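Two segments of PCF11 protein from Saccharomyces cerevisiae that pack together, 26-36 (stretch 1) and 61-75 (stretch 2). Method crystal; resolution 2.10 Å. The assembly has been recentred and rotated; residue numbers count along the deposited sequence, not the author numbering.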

# COMPACT_ATOMS: atom_id res chain seq x y z
N ILE A 26 0.25 7.54 13.02
CA ILE A 26 1.23 6.56 12.56
C ILE A 26 1.39 6.56 11.03
O ILE A 26 2.50 6.60 10.50
CB ILE A 26 0.84 5.12 13.00
CG1 ILE A 26 0.97 4.97 14.53
CG2 ILE A 26 1.70 4.10 12.29
CD1 ILE A 26 0.53 3.58 15.04
N ILE A 27 0.27 6.52 10.32
CA ILE A 27 0.35 6.52 8.87
C ILE A 27 1.06 7.77 8.38
O ILE A 27 1.94 7.71 7.51
CB ILE A 27 -1.07 6.41 8.24
CG1 ILE A 27 -1.54 4.95 8.34
CG2 ILE A 27 -1.06 6.86 6.78
CD1 ILE A 27 -3.03 4.81 8.16
N THR A 28 0.71 8.91 8.95
CA THR A 28 1.34 10.17 8.55
C THR A 28 2.82 10.19 8.91
O THR A 28 3.64 10.71 8.16
CB THR A 28 0.61 11.36 9.19
OG1 THR A 28 -0.66 11.52 8.54
CG2 THR A 28 1.42 12.66 9.01
N THR A 29 3.17 9.64 10.07
CA THR A 29 4.56 9.61 10.50
C THR A 29 5.37 8.70 9.59
O THR A 29 6.50 9.03 9.23
CB THR A 29 4.67 9.18 11.99
OG1 THR A 29 4.06 10.19 12.81
CG2 THR A 29 6.13 9.01 12.41
N LEU A 30 4.80 7.56 9.19
CA LEU A 30 5.50 6.67 8.27
C LEU A 30 5.71 7.36 6.89
O LEU A 30 6.73 7.16 6.23
CB LEU A 30 4.71 5.36 8.07
CG LEU A 30 4.65 4.38 9.25
CD1 LEU A 30 3.65 3.23 8.94
CD2 LEU A 30 6.07 3.81 9.51
N THR A 31 4.74 8.18 6.48
CA THR A 31 4.81 8.89 5.21
C THR A 31 5.93 9.95 5.26
O THR A 31 6.66 10.13 4.29
CB THR A 31 3.45 9.58 4.90
OG1 THR A 31 2.41 8.59 4.93
CG2 THR A 31 3.46 10.27 3.51
N LYS A 32 6.05 10.63 6.39
CA LYS A 32 7.09 11.65 6.56
C LYS A 32 8.47 10.98 6.57
O LYS A 32 9.42 11.50 6.00
CB LYS A 32 6.86 12.42 7.87
CG LYS A 32 5.64 13.33 7.84
CD LYS A 32 5.27 13.81 9.25
CE LYS A 32 6.39 14.64 9.87
NZ LYS A 32 6.01 15.17 11.19
N LEU A 33 8.58 9.82 7.21
CA LEU A 33 9.85 9.09 7.22
C LEU A 33 10.22 8.68 5.77
O LEU A 33 11.39 8.69 5.38
CB LEU A 33 9.75 7.83 8.10
CG LEU A 33 9.85 8.00 9.62
CD1 LEU A 33 9.52 6.69 10.34
CD2 LEU A 33 11.28 8.45 9.98
N ALA A 34 9.21 8.30 4.99
CA ALA A 34 9.44 7.88 3.61
C ALA A 34 9.87 9.08 2.75
O ALA A 34 10.70 8.94 1.86
CB ALA A 34 8.18 7.22 3.05
N GLU A 35 9.32 10.24 3.04
CA GLU A 35 9.64 11.48 2.33
C GLU A 35 11.08 11.94 2.65
O GLU A 35 11.83 12.38 1.78
CB GLU A 35 8.65 12.58 2.76
CG GLU A 35 8.96 14.02 2.34
CD GLU A 35 8.42 14.37 0.94
OE1 GLU A 35 7.38 13.83 0.55
OE2 GLU A 35 9.03 15.20 0.25
N GLU A 36 11.45 11.82 3.91
CA GLU A 36 12.76 12.26 4.38
C GLU A 36 13.91 11.29 4.21
O GLU A 36 15.07 11.67 4.35
CB GLU A 36 12.65 12.64 5.85
CG GLU A 36 11.85 13.90 6.10
CD GLU A 36 11.32 13.96 7.52
OE1 GLU A 36 12.01 13.45 8.44
OE2 GLU A 36 10.23 14.53 7.71
N LEU A 61 -5.22 -4.27 5.83
CA LEU A 61 -5.80 -3.06 5.23
C LEU A 61 -5.03 -1.82 5.66
O LEU A 61 -4.71 -0.98 4.85
CB LEU A 61 -7.27 -2.88 5.65
CG LEU A 61 -7.98 -1.61 5.13
CD1 LEU A 61 -8.00 -1.64 3.60
CD2 LEU A 61 -9.42 -1.52 5.68
N TYR A 62 -4.74 -1.71 6.95
CA TYR A 62 -4.05 -0.53 7.46
C TYR A 62 -2.63 -0.41 6.91
O TYR A 62 -2.15 0.70 6.69
CB TYR A 62 -4.10 -0.53 8.98
CG TYR A 62 -5.51 -0.80 9.47
CD1 TYR A 62 -6.59 -0.04 9.01
CD2 TYR A 62 -5.78 -1.85 10.35
CE1 TYR A 62 -7.90 -0.32 9.42
CE2 TYR A 62 -7.07 -2.14 10.77
CZ TYR A 62 -8.13 -1.38 10.30
OH TYR A 62 -9.41 -1.69 10.69
N ALA A 63 -1.98 -1.54 6.65
CA ALA A 63 -0.64 -1.53 6.07
C ALA A 63 -0.78 -1.03 4.62
O ALA A 63 0.08 -0.31 4.12
CB ALA A 63 -0.02 -2.95 6.10
N PHE A 64 -1.85 -1.45 3.94
CA PHE A 64 -2.09 -0.96 2.58
C PHE A 64 -2.40 0.55 2.62
O PHE A 64 -2.11 1.28 1.67
CB PHE A 64 -3.26 -1.71 1.92
CG PHE A 64 -2.85 -2.58 0.75
CD1 PHE A 64 -2.31 -2.01 -0.41
CD2 PHE A 64 -3.01 -3.97 0.81
CE1 PHE A 64 -1.95 -2.80 -1.50
CE2 PHE A 64 -2.65 -4.77 -0.28
CZ PHE A 64 -2.11 -4.19 -1.44
N TYR A 65 -3.00 1.03 3.71
CA TYR A 65 -3.27 2.48 3.80
C TYR A 65 -1.94 3.20 3.97
O TYR A 65 -1.78 4.32 3.50
CB TYR A 65 -4.21 2.83 4.96
CG TYR A 65 -5.68 2.49 4.73
CD1 TYR A 65 -6.15 2.08 3.48
CD2 TYR A 65 -6.60 2.61 5.77
CE1 TYR A 65 -7.53 1.80 3.27
CE2 TYR A 65 -7.96 2.34 5.57
CZ TYR A 65 -8.42 1.94 4.32
OH TYR A 65 -9.77 1.73 4.13
N ALA A 66 -0.98 2.55 4.62
CA ALA A 66 0.35 3.15 4.76
C ALA A 66 0.98 3.26 3.34
O ALA A 66 1.52 4.30 2.96
CB ALA A 66 1.22 2.29 5.66
N LEU A 67 0.91 2.16 2.59
CA LEU A 67 1.43 2.09 1.22
C LEU A 67 0.75 3.18 0.37
O LEU A 67 1.40 3.89 -0.39
CB LEU A 67 1.11 0.70 0.63
CG LEU A 67 1.56 0.34 -0.79
CD1 LEU A 67 1.60 -1.20 -0.94
CD2 LEU A 67 0.62 0.95 -1.84
N ASP A 68 -0.57 3.28 0.51
CA ASP A 68 -1.37 4.27 -0.21
C ASP A 68 -0.93 5.71 0.11
O ASP A 68 -0.75 6.52 -0.80
CB ASP A 68 -2.85 4.10 0.17
CG ASP A 68 -3.76 5.04 -0.58
OD1 ASP A 68 -4.07 4.78 -1.76
OD2 ASP A 68 -4.18 6.06 0.00
N SER A 69 -0.78 6.02 1.39
CA SER A 69 -0.38 7.37 1.81
C SER A 69 1.00 7.73 1.26
O SER A 69 1.19 8.81 0.70
CB SER A 69 -0.42 7.48 3.34
OG SER A 69 -0.04 8.77 3.79
N ILE A 70 1.95 6.82 1.40
CA ILE A 70 3.30 7.06 0.89
C ILE A 70 3.29 7.31 -0.62
O ILE A 70 3.94 8.24 -1.12
CB ILE A 70 4.22 5.86 1.25
CG1 ILE A 70 4.53 5.90 2.76
CG2 ILE A 70 5.49 5.87 0.38
CD1 ILE A 70 5.08 4.58 3.30
N CYS A 71 2.56 6.49 -1.37
CA CYS A 71 2.51 6.68 -2.82
C CYS A 71 1.81 7.97 -3.25
O CYS A 71 2.29 8.68 -4.13
CB CYS A 71 1.85 5.49 -3.48
SG CYS A 71 2.88 4.02 -3.41
N LYS A 72 0.67 8.27 -2.64
CA LYS A 72 -0.08 9.47 -2.98
C LYS A 72 0.56 10.79 -2.54
O LYS A 72 0.42 11.81 -3.21
CB LYS A 72 -1.47 9.41 -2.36
CG LYS A 72 -2.48 8.61 -3.17
CD LYS A 72 -3.82 8.59 -2.48
CE LYS A 72 -4.87 7.87 -3.32
NZ LYS A 72 -6.11 7.71 -2.51
N ASN A 73 1.28 10.78 -1.42
CA ASN A 73 1.87 12.01 -0.90
C ASN A 73 3.34 12.21 -1.18
O ASN A 73 3.81 13.34 -1.24
CB ASN A 73 1.60 12.12 0.60
CG ASN A 73 0.11 12.10 0.91
OD1 ASN A 73 -0.64 12.91 0.37
ND2 ASN A 73 -0.31 11.18 1.76
N VAL A 74 4.07 11.11 -1.32
CA VAL A 74 5.49 11.20 -1.62
C VAL A 74 5.66 10.97 -3.11
O VAL A 74 6.32 11.76 -3.79
CB VAL A 74 6.31 10.15 -0.84
CG1 VAL A 74 7.81 10.41 -1.04
CG2 VAL A 74 5.97 10.21 0.65
N GLY A 75 5.04 9.91 -3.63
CA GLY A 75 5.13 9.58 -5.04
C GLY A 75 6.38 8.77 -5.32
O GLY A 75 6.69 7.83 -4.59

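Two helices of one chain run in the same general direction here, their axes inclined at 45° and 8.9 Å apart at closest approach. The CA atoms of T31 and I70 lie only 4.9 Å from each other, and this close approach is accompanied by small residues, A34, T31, A66 and S69, with I70 lying against T31 and A34.

I27 points toward the other helix and fills the hollow formed by Y65, A66 and S69. Its CG2 meets S69 CB at 3.6 Å, while CD1 reaches Y65 CB at 3.9 Å. A beta-branched aliphatic chain suits this place because its two arms leave CB in different directions, CG2 to S69 and CD1 to Y65. Y65 contributes the root of its side chain, its ring leading away. Nearby, L30 CD1 lies 4.2 Å from A66 CB; the alanine methyl leaves room for the leucine.

I70 is the reciprocal bump. Its CG1 sits 3.9 Å from both T31 CA and A34 CB, so the isoleucine lies against the backbone of T31, near the base of its side chain, and against the short methyl of A34. V74 continues the packing one turn on: its CG2 approaches T31 O at 3.7 Å and T31 CG2 at 3.8 Å, while its CG1 lies 3.8 Å from E35 OE1, at the exposed margin.

The polar element is a hydroxyl pair. T31 OG1 and S69 OG are hydrogen-bonded at 2.7 Å, and T31 OG1 also donates to I27 O at 2.8 Å, returning to its own helix. Threonine serves doubly: its hydroxyl meets the serine while its methyl, CG2, touches N73 CB at 3.9 Å. N73 ND2 adds a weak hydrogen bond to S69 OG at 3.2 Å.

Beyond V74, G75 adopts positive phi, where a CB would jam against the preceding carbonyl oxygen; glycine fits.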